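Local structure of laccase (Botrytis aclada, 3SQR) at residues Val394-Thr399 with Thr457-Trp462; Asn400-Thr405 with Ala532-Ala537; Phe257-Lys262 with Leu347-Ser352. The protein oxidises phenolic substrates with four copper ions while reducing dioxygen to water, and probably takes part in breaking down lignin and detoxifying its products. All coordinates share one frame; numbering follows the deposited sequence.

Contact 1: Val394-Thr399 with Thr457-Trp462; sequences VSSAFT and TGFGIW
An ST turn at Thr457 packs against strand 387-398 of a cupredoxin-like beta sheet, in the loop that leads from strand 448-455 to the type 1 copper ligand His463. Val394, Ser395 and Ser396 touch Thr457 and Phe459. The CG2 methyl of Thr457 does most of the touching. It sits 3.6 Å from Ser395 CA and 3.7 Å from Val394 CG1. The side chains of Val394 and Thr457 lie side by side and point the same way. Thr457 CG2 is anti to its carbonyl carbon, and OG1 takes the position between the backbone N and that carbon (chi1 65°). There OG1 accepts a nearly straight bond from Phe459 N, 3.1 Å long with an angle of 171° at the hydrogen. The same hydroxyl is also bonded to Asp455 OD1. The methyl is thus turned to the strand while the hydroxyl ties up the turn. The ring of Phe459 folds back on its own turn, with Thr457 O over the centre of one face. Its edge meets the strand, with Phe459 CE2 3.6 Å from Ser396 OG, near the ring plane. Trp404 of strand 402-406 also packs on Thr457, and Leu504 of strand 501-504 on Val394. The polar link between the segments runs through one water. Its oxygen is 2.6 Å from Ser396 OG, and it donates to Thr457 O at 2.9 Å.

Contact 2: Asn400-Thr405 with Ala532-Ala537; sequences NYFTWT and ASEGLA
The backbone of Trp404 meets the end of helix 529-533, its N donating to Glu534 O at 2.9 Å. A Schellman motif ends this helix: Gly535, at positive phi, is its C-prime residue, Leu536 N bonds back to His531 O, and Gly535 N to Ala532 O. Thr403 CA adds a CA-H...O contact to the same Glu534 O. The side chain of Glu534 reaches across to the strand, its CB 3.4 Å from Trp404 CD1 and its CG 3.3 Å from Phe402 O, which is buried without a polar partner. Its OE1 accepts a weak, bent bond from Trp404 NE1 (3.0 Å, 134° at the hydrogen). The indole and carboxylate planes are 33° apart. The indole is covered on both faces. Phe402 CE1 lies over one, and Leu536 CD1 makes a CH-pi contact on the opposite one, 4.0 Å from the centroid of the five-membered ring. A water joins Tyr401 OH to Ser533 O, to which it donates, at 2.6 Å from each. The type 1 copper site adjoins Trp404 and Leu536. The Trp404 ring meets those of the copper ligands His531 and His463. The backbone bond holds the main chain, while the two covered faces and the weak NE1 bond hold the indole's rotation, consistent with a second-shell role for Trp404 in placing the histidines.

Contact 3: Phe257-Lys262 with Leu347-Ser352; sequences FVEGTK and LRYDSS. With SO4 (sulfate ion), chain M.
Chi1 of -83° sets CG anti to the carbonyl carbon in both Phe257 and Tyr349, and chi2 (-5° and 71°) turns their rings into an edge-to-face pair. The edge of Phe257 points at the face of Tyr349, with centroids 6.0 Å apart and planes nearly perpendicular. Phe257 CB lies over the centre of the Tyr349 face. Leu347 CD1 sits over the centre of the Phe257 ring, 3.4 Å from its centroid. In the backbone, Phe257 N donates to Arg348 O at 2.8 Å, and Tyr349 CA makes a CA-H...O contact with Phe257 O. Glu259 is the second residue of the type II turn from Val258 to Thr261; its chain bends at chi2, and OE1 ends 3.3 Å from Tyr349 CE2. Tyr263 stacks on Phe257, and Tyr349 OH is bonded to His283 and Ala319. This packing joins the end of strand 344-348 to the turn before strand 262-269. The CB of Arg348 points away. Its NE reaches two sulfate oxygens, and NH2 bonds SO4 O3 at 2.8 Å; Arg348 NH1 bonds Ala355 O. The contact is therefore apolar and aromatic within, with a crystallisation anion at its margin, probably helped by the positive charges of Arg348 and Lys251.

How the contacts relate
Contacts 1 and 2 belong together. Strands 387-398 and 402-406 are antiparallel neighbours in one sheet, joined by the turn between them, and probable backbone hydrogen bonds such as Ser395 O with Thr405 N link the contacts directly. Their centres are 9 Å apart, and both lie near the type 1 copper. Contact 1 is at the surface and relies on a methyl group and a bridging water. Contact 2 is buried and combines a backbone bond with a weak carboxylate-indole bond and packing on both ring faces. Contact 3 is also largely buried, but its centre is about 46 Å from the other two centres, across the centre of the chain. It joins other sheets, away from the copper sites, and depends mainly on ring packing.

Contact 1: Val394-Thr399 with Thr457-Trp462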
loop_
_atom_site.group_PDB
_atom_site.type_symbol
_atom_site.label_atom_id
_atom_site.label_comp_id
_atom_site.label_asym_id
_atom_site.label_seq_id
_atom_site.Cartn_x
_atom_site.Cartn_y
_atom_site.Cartn_z
ATOM N N VAL A 394 -12.564 1.954 16.713
ATOM C CA VAL A 394 -13.009 0.907 15.809
ATOM C C VAL A 394 -13.809 -0.143 16.566
ATOM O O VAL A 394 -13.376 -0.673 17.567
ATOM C CB VAL A 394 -11.833 0.259 15.096
ATOM C CG1 VAL A 394 -12.305 -0.750 14.042
ATOM C CG2 VAL A 394 -10.977 1.374 14.413
ATOM N N SER A 395 -14.955 -0.454 15.994
ATOM C CA SER A 395 -15.775 -1.549 16.443
ATOM C C SER A 395 -16.331 -2.295 15.228
ATOM O O SER A 395 -15.873 -2.068 14.102
ATOM C CB SER A 395 -16.885 -1.022 17.370
ATOM O OG SER A 395 -17.484 -2.115 18.017
ATOM N N SER A 396 -17.278 -3.196 15.456
ATOM C CA SER A 396 -17.942 -3.860 14.359
ATOM C C SER A 396 -19.432 -3.960 14.573
ATOM O O SER A 396 -19.924 -3.800 15.700
ATOM C CB SER A 396 -17.346 -5.240 14.130
ATOM O OG SER A 396 -17.607 -6.058 15.247
ATOM N N ALA A 397 -20.147 -4.239 13.497
ATOM C CA ALA A 397 -21.607 -4.352 13.553
ATOM C C ALA A 397 -21.996 -5.255 12.418
ATOM O O ALA A 397 -21.133 -5.683 11.634
ATOM C CB ALA A 397 -22.287 -3.012 13.426
ATOM N N PHE A 398 -23.259 -5.636 12.386
ATOM C CA PHE A 398 -23.729 -6.481 11.324
ATOM C C PHE A 398 -24.992 -5.840 10.806
ATOM O O PHE A 398 -25.962 -5.644 11.551
ATOM C CB PHE A 398 -23.961 -7.918 11.811
ATOM C CG PHE A 398 -24.008 -8.920 10.695
ATOM C CD1 PHE A 398 -25.153 -9.015 9.879
ATOM C CD2 PHE A 398 -22.924 -9.758 10.443
ATOM C CE1 PHE A 398 -25.210 -9.933 8.830
ATOM C CE2 PHE A 398 -22.961 -10.683 9.393
ATOM C CZ PHE A 398 -24.114 -10.774 8.580
ATOM N N THR A 399 -24.967 -5.436 9.553
ATOM C CA THR A 399 -26.126 -4.814 8.947
ATOM C C THR A 399 -26.658 -5.823 7.921
ATOM O O THR A 399 -27.236 -6.844 8.305
ATOM C CB THR A 399 -25.747 -3.424 8.381
ATOM O OG1 THR A 399 -24.691 -3.574 7.430
ATOM C CG2 THR A 399 -25.304 -2.472 9.541
ATOM N N THR A 457 -12.641 -3.502 19.048
ATOM C CA THR A 457 -13.402 -4.577 18.421
ATOM C C THR A 457 -13.362 -5.850 19.233
ATOM O O THR A 457 -14.197 -6.737 19.026
ATOM C CB THR A 457 -12.888 -4.969 17.005
ATOM O OG1 THR A 457 -11.578 -5.515 17.146
ATOM C CG2 THR A 457 -12.895 -3.758 16.096
ATOM N N GLY A 458 -12.328 -5.982 20.060
ATOM C CA GLY A 458 -12.113 -7.207 20.794
ATOM C C GLY A 458 -11.423 -8.305 20.038
ATOM O O GLY A 458 -11.085 -9.324 20.620
ATOM N N PHE A 459 -11.172 -8.128 18.735
ATOM C CA PHE A 459 -10.670 -9.238 17.921
ATOM C C PHE A 459 -9.158 -9.305 17.925
ATOM O O PHE A 459 -8.561 -10.303 17.548
ATOM C CB PHE A 459 -11.163 -9.091 16.500
ATOM C CG PHE A 459 -12.635 -9.085 16.372
ATOM C CD1 PHE A 459 -13.427 -10.077 16.926
ATOM C CD2 PHE A 459 -13.260 -8.059 15.668
ATOM C CE1 PHE A 459 -14.815 -10.060 16.768
ATOM C CE2 PHE A 459 -14.647 -8.039 15.535
ATOM C CZ PHE A 459 -15.413 -9.034 16.076
ATOM N N GLY A 460 -8.499 -8.228 18.357
ATOM C CA GLY A 460 -7.084 -8.294 18.440
ATOM C C GLY A 460 -6.374 -8.481 17.077
ATOM O O GLY A 460 -5.240 -8.955 17.041
ATOM N N ILE A 461 -7.010 -8.026 15.995
ATOM C CA ILE A 461 -6.365 -8.021 14.664
ATOM C C ILE A 461 -5.424 -6.808 14.537
ATOM O O ILE A 461 -5.779 -5.734 14.987
ATOM C CB ILE A 461 -7.378 -7.983 13.537
ATOM C CG1 ILE A 461 -8.193 -9.320 13.455
ATOM C CG2 ILE A 461 -6.597 -7.753 12.193
ATOM C CD1 ILE A 461 -9.574 -9.203 12.793
ATOM N N TRP A 462 -4.238 -6.982 13.953
ATOM C CA TRP A 462 -3.338 -5.824 13.696
ATOM C C TRP A 462 -3.622 -5.230 12.304
ATOM O O TRP A 462 -3.256 -5.851 11.283
ATOM C CB TRP A 462 -1.870 -6.271 13.790
ATOM C CG TRP A 462 -1.448 -6.556 15.174
ATOM C CD1 TRP A 462 -1.953 -7.514 15.997
ATOM C CD2 TRP A 462 -0.423 -5.879 15.921
ATOM N NE1 TRP A 462 -1.281 -7.508 17.197
ATOM C CE2 TRP A 462 -0.362 -6.491 17.189
ATOM C CE3 TRP A 462 0.441 -4.827 15.635
ATOM C CZ2 TRP A 462 0.529 -6.079 18.179
ATOM C CZ3 TRP A 462 1.351 -4.404 16.637
ATOM C CH2 TRP A 462 1.377 -5.038 17.883
HETATM O O HOH W 1 -16.490 -5.638 17.542
#

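Contact 2: Asn400-Thr405 with Ala532-Ala537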
loop_
_atom_site.group_PDB
_atom_site.type_symbol
_atom_site.label_atom_id
_atom_site.label_comp_id
_atom_site.label_asym_id
_atom_site.label_seq_id
_atom_site.Cartn_x
_atom_site.Cartn_y
_atom_site.Cartn_z
ATOM N N ASN A 400 -26.393 -5.590 6.642
ATOM C CA ASN A 400 -26.577 -6.599 5.640
ATOM C C ASN A 400 -25.478 -7.651 5.724
ATOM O O ASN A 400 -25.631 -8.773 5.227
ATOM C CB ASN A 400 -26.577 -5.948 4.258
ATOM C CG ASN A 400 -27.730 -4.980 4.081
ATOM O OD1 ASN A 400 -28.728 -5.029 4.814
ATOM N ND2 ASN A 400 -27.607 -4.093 3.089
ATOM N N TYR A 401 -24.345 -7.265 6.309
ATOM C CA TYR A 401 -23.195 -8.161 6.360
ATOM C C TYR A 401 -22.289 -7.522 7.394
ATOM O O TYR A 401 -22.682 -6.516 7.975
ATOM C CB TYR A 401 -22.562 -8.297 4.985
ATOM C CG TYR A 401 -22.225 -6.987 4.289
ATOM C CD1 TYR A 401 -21.056 -6.289 4.604
ATOM C CD2 TYR A 401 -23.090 -6.431 3.318
ATOM C CE1 TYR A 401 -20.745 -5.090 3.992
ATOM C CE2 TYR A 401 -22.779 -5.248 2.676
ATOM C CZ TYR A 401 -21.587 -4.570 3.030
ATOM O OH TYR A 401 -21.291 -3.382 2.415
ATOM N N PHE A 402 -21.150 -8.144 7.666
ATOM C CA PHE A 402 -20.232 -7.713 8.712
ATOM C C PHE A 402 -19.629 -6.387 8.277
ATOM O O PHE A 402 -19.095 -6.285 7.192
ATOM C CB PHE A 402 -19.112 -8.725 8.870
ATOM C CG PHE A 402 -18.198 -8.458 9.996
ATOM C CD1 PHE A 402 -17.116 -7.587 9.852
ATOM C CD2 PHE A 402 -18.364 -9.113 11.200
ATOM C CE1 PHE A 402 -16.257 -7.350 10.901
ATOM C CE2 PHE A 402 -17.501 -8.881 12.251
ATOM C CZ PHE A 402 -16.444 -7.977 12.092
ATOM N N THR A 403 -19.705 -5.400 9.142
ATOM C CA THR A 403 -19.146 -4.094 8.869
ATOM C C THR A 403 -18.275 -3.703 10.045
ATOM O O THR A 403 -18.569 -4.059 11.182
ATOM C CB THR A 403 -20.183 -2.997 8.685
ATOM O OG1 THR A 403 -20.905 -2.792 9.913
ATOM C CG2 THR A 403 -21.162 -3.310 7.581
ATOM N N TRP A 404 -17.219 -2.947 9.748
ATOM C CA TRP A 404 -16.428 -2.244 10.752
ATOM C C TRP A 404 -16.983 -0.833 10.916
ATOM O O TRP A 404 -17.414 -0.217 9.922
ATOM C CB TRP A 404 -14.946 -2.160 10.328
ATOM C CG TRP A 404 -14.324 -3.470 10.045
ATOM C CD1 TRP A 404 -14.246 -4.064 8.840
ATOM C CD2 TRP A 404 -13.794 -4.407 10.994
ATOM N NE1 TRP A 404 -13.639 -5.285 8.957
ATOM C CE2 TRP A 404 -13.354 -5.532 10.263
ATOM C CE3 TRP A 404 -13.665 -4.410 12.392
ATOM C CZ2 TRP A 404 -12.807 -6.643 10.856
ATOM C CZ3 TRP A 404 -13.088 -5.528 12.984
ATOM C CH2 TRP A 404 -12.668 -6.628 12.218
ATOM N N THR A 405 -16.867 -0.274 12.120
ATOM C CA THR A 405 -17.315 1.051 12.353
ATOM C C THR A 405 -16.220 1.854 13.013
ATOM O O THR A 405 -15.372 1.342 13.705
ATOM C CB THR A 405 -18.590 1.062 13.259
ATOM O OG1 THR A 405 -18.213 0.461 14.502
ATOM C CG2 THR A 405 -19.776 0.285 12.590
ATOM N N ALA A 532 -11.388 -2.813 4.380
ATOM C CA ALA A 532 -11.717 -1.607 3.639
ATOM C C ALA A 532 -13.088 -1.681 3.029
ATOM O O ALA A 532 -13.895 -0.760 3.142
ATOM C CB ALA A 532 -10.609 -1.316 2.530
ATOM N N SER A 533 -13.370 -2.797 2.374
ATOM C CA SER A 533 -14.669 -3.008 1.729
ATOM C C SER A 533 -15.843 -3.062 2.745
ATOM O O SER A 533 -16.980 -2.611 2.421
ATOM C CB SER A 533 -14.636 -4.274 0.937
ATOM O OG SER A 533 -14.068 -3.991 -0.318
ATOM N N GLU A 534 -15.516 -3.519 3.949
ATOM C CA GLU A 534 -16.403 -3.546 5.126
ATOM C C GLU A 534 -16.486 -2.236 5.872
ATOM O O GLU A 534 -17.032 -2.181 6.963
ATOM C CB GLU A 534 -15.972 -4.705 6.020
ATOM C CG GLU A 534 -16.310 -6.024 5.373
ATOM C CD GLU A 534 -15.489 -7.196 5.795
ATOM O OE1 GLU A 534 -14.707 -7.088 6.751
ATOM O OE2 GLU A 534 -15.631 -8.280 5.139
ATOM N N GLY A 535 -15.927 -1.164 5.308
ATOM C CA GLY A 535 -16.027 0.115 5.875
ATOM C C GLY A 535 -15.102 0.544 6.988
ATOM O O GLY A 535 -15.394 1.567 7.668
ATOM N N LEU A 536 -13.958 -0.116 7.176
ATOM C CA LEU A 536 -13.028 0.322 8.166
ATOM C C LEU A 536 -12.188 1.458 7.642
ATOM O O LEU A 536 -11.059 1.268 7.205
ATOM C CB LEU A 536 -12.084 -0.838 8.625
ATOM C CG LEU A 536 -11.611 -0.737 10.046
ATOM C CD1 LEU A 536 -10.877 -2.017 10.456
ATOM C CD2 LEU A 536 -10.718 0.443 10.267
ATOM N N ALA A 537 -12.727 2.638 7.749
ATOM C CA ALA A 537 -12.201 3.764 7.056
ATOM C C ALA A 537 -12.858 5.031 7.544
ATOM O O ALA A 537 -14.004 5.013 7.956
ATOM C CB ALA A 537 -12.445 3.585 5.529
HETATM O O HOH W 2 -19.295 -2.073 3.466
#

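Contact 3: Phe257-Lys262 with Leu347-Ser352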
loop_
_atom_site.group_PDB
_atom_site.type_symbol
_atom_site.label_atom_id
_atom_site.label_comp_id
_atom_site.label_asym_id
_atom_site.label_seq_id
_atom_site.Cartn_x
_atom_site.Cartn_y
_atom_site.Cartn_z
ATOM N N PHE A 257 22.225 -13.863 -6.996
ATOM C CA PHE A 257 23.192 -12.994 -6.425
ATOM C C PHE A 257 24.590 -13.375 -6.983
ATOM O O PHE A 257 24.891 -14.568 -7.211
ATOM C CB PHE A 257 23.299 -13.109 -4.911
ATOM C CG PHE A 257 22.300 -12.337 -4.119
ATOM C CD1 PHE A 257 21.380 -11.455 -4.716
ATOM C CD2 PHE A 257 22.245 -12.513 -2.760
ATOM C CE1 PHE A 257 20.475 -10.778 -3.908
ATOM C CE2 PHE A 257 21.322 -11.825 -1.953
ATOM C CZ PHE A 257 20.458 -10.960 -2.555
ATOM N N VAL A 258 25.364 -12.337 -7.223
ATOM C CA VAL A 258 26.797 -12.395 -7.486
ATOM C C VAL A 258 27.566 -12.094 -6.194
ATOM O O VAL A 258 27.396 -11.108 -5.491
ATOM C CB VAL A 258 27.216 -11.390 -8.587
ATOM C CG1 VAL A 258 28.821 -11.379 -8.691
ATOM C CG2 VAL A 258 26.576 -11.722 -9.914
ATOM N N GLU A 259 28.456 -13.009 -5.852
ATOM C CA GLU A 259 29.105 -12.956 -4.601
ATOM C C GLU A 259 29.834 -11.599 -4.419
ATOM O O GLU A 259 30.444 -11.106 -5.352
ATOM C CB GLU A 259 30.079 -14.177 -4.563
ATOM C CG GLU A 259 30.867 -14.189 -3.363
ATOM C CD GLU A 259 30.214 -14.783 -2.148
ATOM O OE1 GLU A 259 29.491 -15.800 -2.211
ATOM O OE2 GLU A 259 30.488 -14.255 -1.077
ATOM N N GLY A 260 29.722 -11.014 -3.237
ATOM C CA GLY A 260 30.333 -9.720 -2.889
ATOM C C GLY A 260 29.542 -8.486 -3.336
ATOM O O GLY A 260 29.911 -7.381 -2.993
ATOM N N THR A 261 28.436 -8.682 -4.047
ATOM C CA THR A 261 27.648 -7.550 -4.562
ATOM C C THR A 261 26.624 -7.136 -3.480
ATOM O O THR A 261 26.057 -7.997 -2.785
ATOM C CB THR A 261 26.926 -7.930 -5.845
ATOM O OG1 THR A 261 27.852 -8.368 -6.849
ATOM C CG2 THR A 261 26.143 -6.725 -6.468
ATOM N N LYS A 262 26.394 -5.825 -3.331
ATOM C CA LYS A 262 25.315 -5.347 -2.449
ATOM C C LYS A 262 24.087 -5.024 -3.313
ATOM O O LYS A 262 24.186 -4.300 -4.310
ATOM C CB LYS A 262 25.742 -4.147 -1.651
ATOM C CG LYS A 262 26.827 -4.420 -0.611
ATOM C CD LYS A 262 27.179 -3.067 -0.021
ATOM C CE LYS A 262 28.201 -3.152 1.098
ATOM N NZ LYS A 262 28.643 -1.754 1.438
ATOM N N LEU A 347 16.801 -17.945 -3.650
ATOM C CA LEU A 347 17.957 -17.181 -3.915
ATOM C C LEU A 347 19.066 -18.143 -4.390
ATOM O O LEU A 347 19.291 -19.123 -3.721
ATOM C CB LEU A 347 18.434 -16.541 -2.638
ATOM C CG LEU A 347 19.703 -15.702 -2.807
ATOM C CD1 LEU A 347 19.410 -14.440 -3.584
ATOM C CD2 LEU A 347 20.257 -15.366 -1.441
ATOM N N ARG A 348 19.667 -17.845 -5.524
ATOM C CA ARG A 348 20.791 -18.653 -6.096
ATOM C C ARG A 348 22.000 -17.784 -6.262
ATOM O O ARG A 348 21.922 -16.647 -6.756
ATOM C CB ARG A 348 20.396 -19.202 -7.438
ATOM C CG ARG A 348 19.133 -20.030 -7.410
ATOM C CD ARG A 348 19.042 -20.778 -8.715
ATOM N NE ARG A 348 17.827 -21.514 -8.881
ATOM C CZ ARG A 348 17.521 -22.617 -8.213
ATOM N NH1 ARG A 348 18.340 -23.129 -7.300
ATOM N NH2 ARG A 348 16.379 -23.210 -8.463
ATOM N N TYR A 349 23.167 -18.322 -5.897
ATOM C CA TYR A 349 24.431 -17.665 -6.234
ATOM C C TYR A 349 24.945 -18.204 -7.535
ATOM O O TYR A 349 25.866 -17.644 -8.135
ATOM C CB TYR A 349 25.450 -17.887 -5.122
ATOM C CG TYR A 349 25.380 -16.947 -3.929
ATOM C CD1 TYR A 349 24.333 -17.027 -3.015
ATOM C CD2 TYR A 349 26.333 -15.962 -3.734
ATOM C CE1 TYR A 349 24.267 -16.188 -1.939
ATOM C CE2 TYR A 349 26.287 -15.121 -2.617
ATOM C CZ TYR A 349 25.237 -15.235 -1.747
ATOM O OH TYR A 349 25.136 -14.465 -0.649
ATOM N N ASP A 350 24.372 -19.306 -7.967
ATOM C CA ASP A 350 24.689 -19.849 -9.257
ATOM C C ASP A 350 23.368 -20.109 -9.957
ATOM O O ASP A 350 22.626 -21.036 -9.616
ATOM C CB ASP A 350 25.503 -21.142 -9.082
ATOM C CG ASP A 350 25.738 -21.870 -10.399
ATOM O OD1 ASP A 350 25.356 -21.346 -11.471
ATOM O OD2 ASP A 350 26.312 -22.991 -10.348
ATOM N N SER A 351 23.108 -19.292 -10.965
ATOM C CA SER A 351 21.812 -19.238 -11.666
ATOM C C SER A 351 21.532 -20.505 -12.460
ATOM O O SER A 351 20.381 -20.758 -12.851
ATOM C CB SER A 351 21.726 -18.007 -12.595
ATOM O OG SER A 351 22.722 -17.992 -13.630
ATOM N N SER A 352 22.595 -21.278 -12.710
ATOM C CA SER A 352 22.465 -22.526 -13.425
ATOM C C SER A 352 22.050 -23.661 -12.494
ATOM O O SER A 352 21.651 -24.719 -12.965
ATOM C CB SER A 352 23.771 -22.829 -14.167
ATOM O OG SER A 352 24.684 -23.396 -13.263
HETATM S S SO4 M . 15.315 -20.947 -11.653
HETATM O O1 SO4 M . 15.251 -21.869 -12.777
HETATM O O2 SO4 M . 14.256 -19.948 -11.836
HETATM O O3 SO4 M . 15.078 -21.643 -10.399
HETATM O O4 SO4 M . 16.640 -20.305 -11.638
#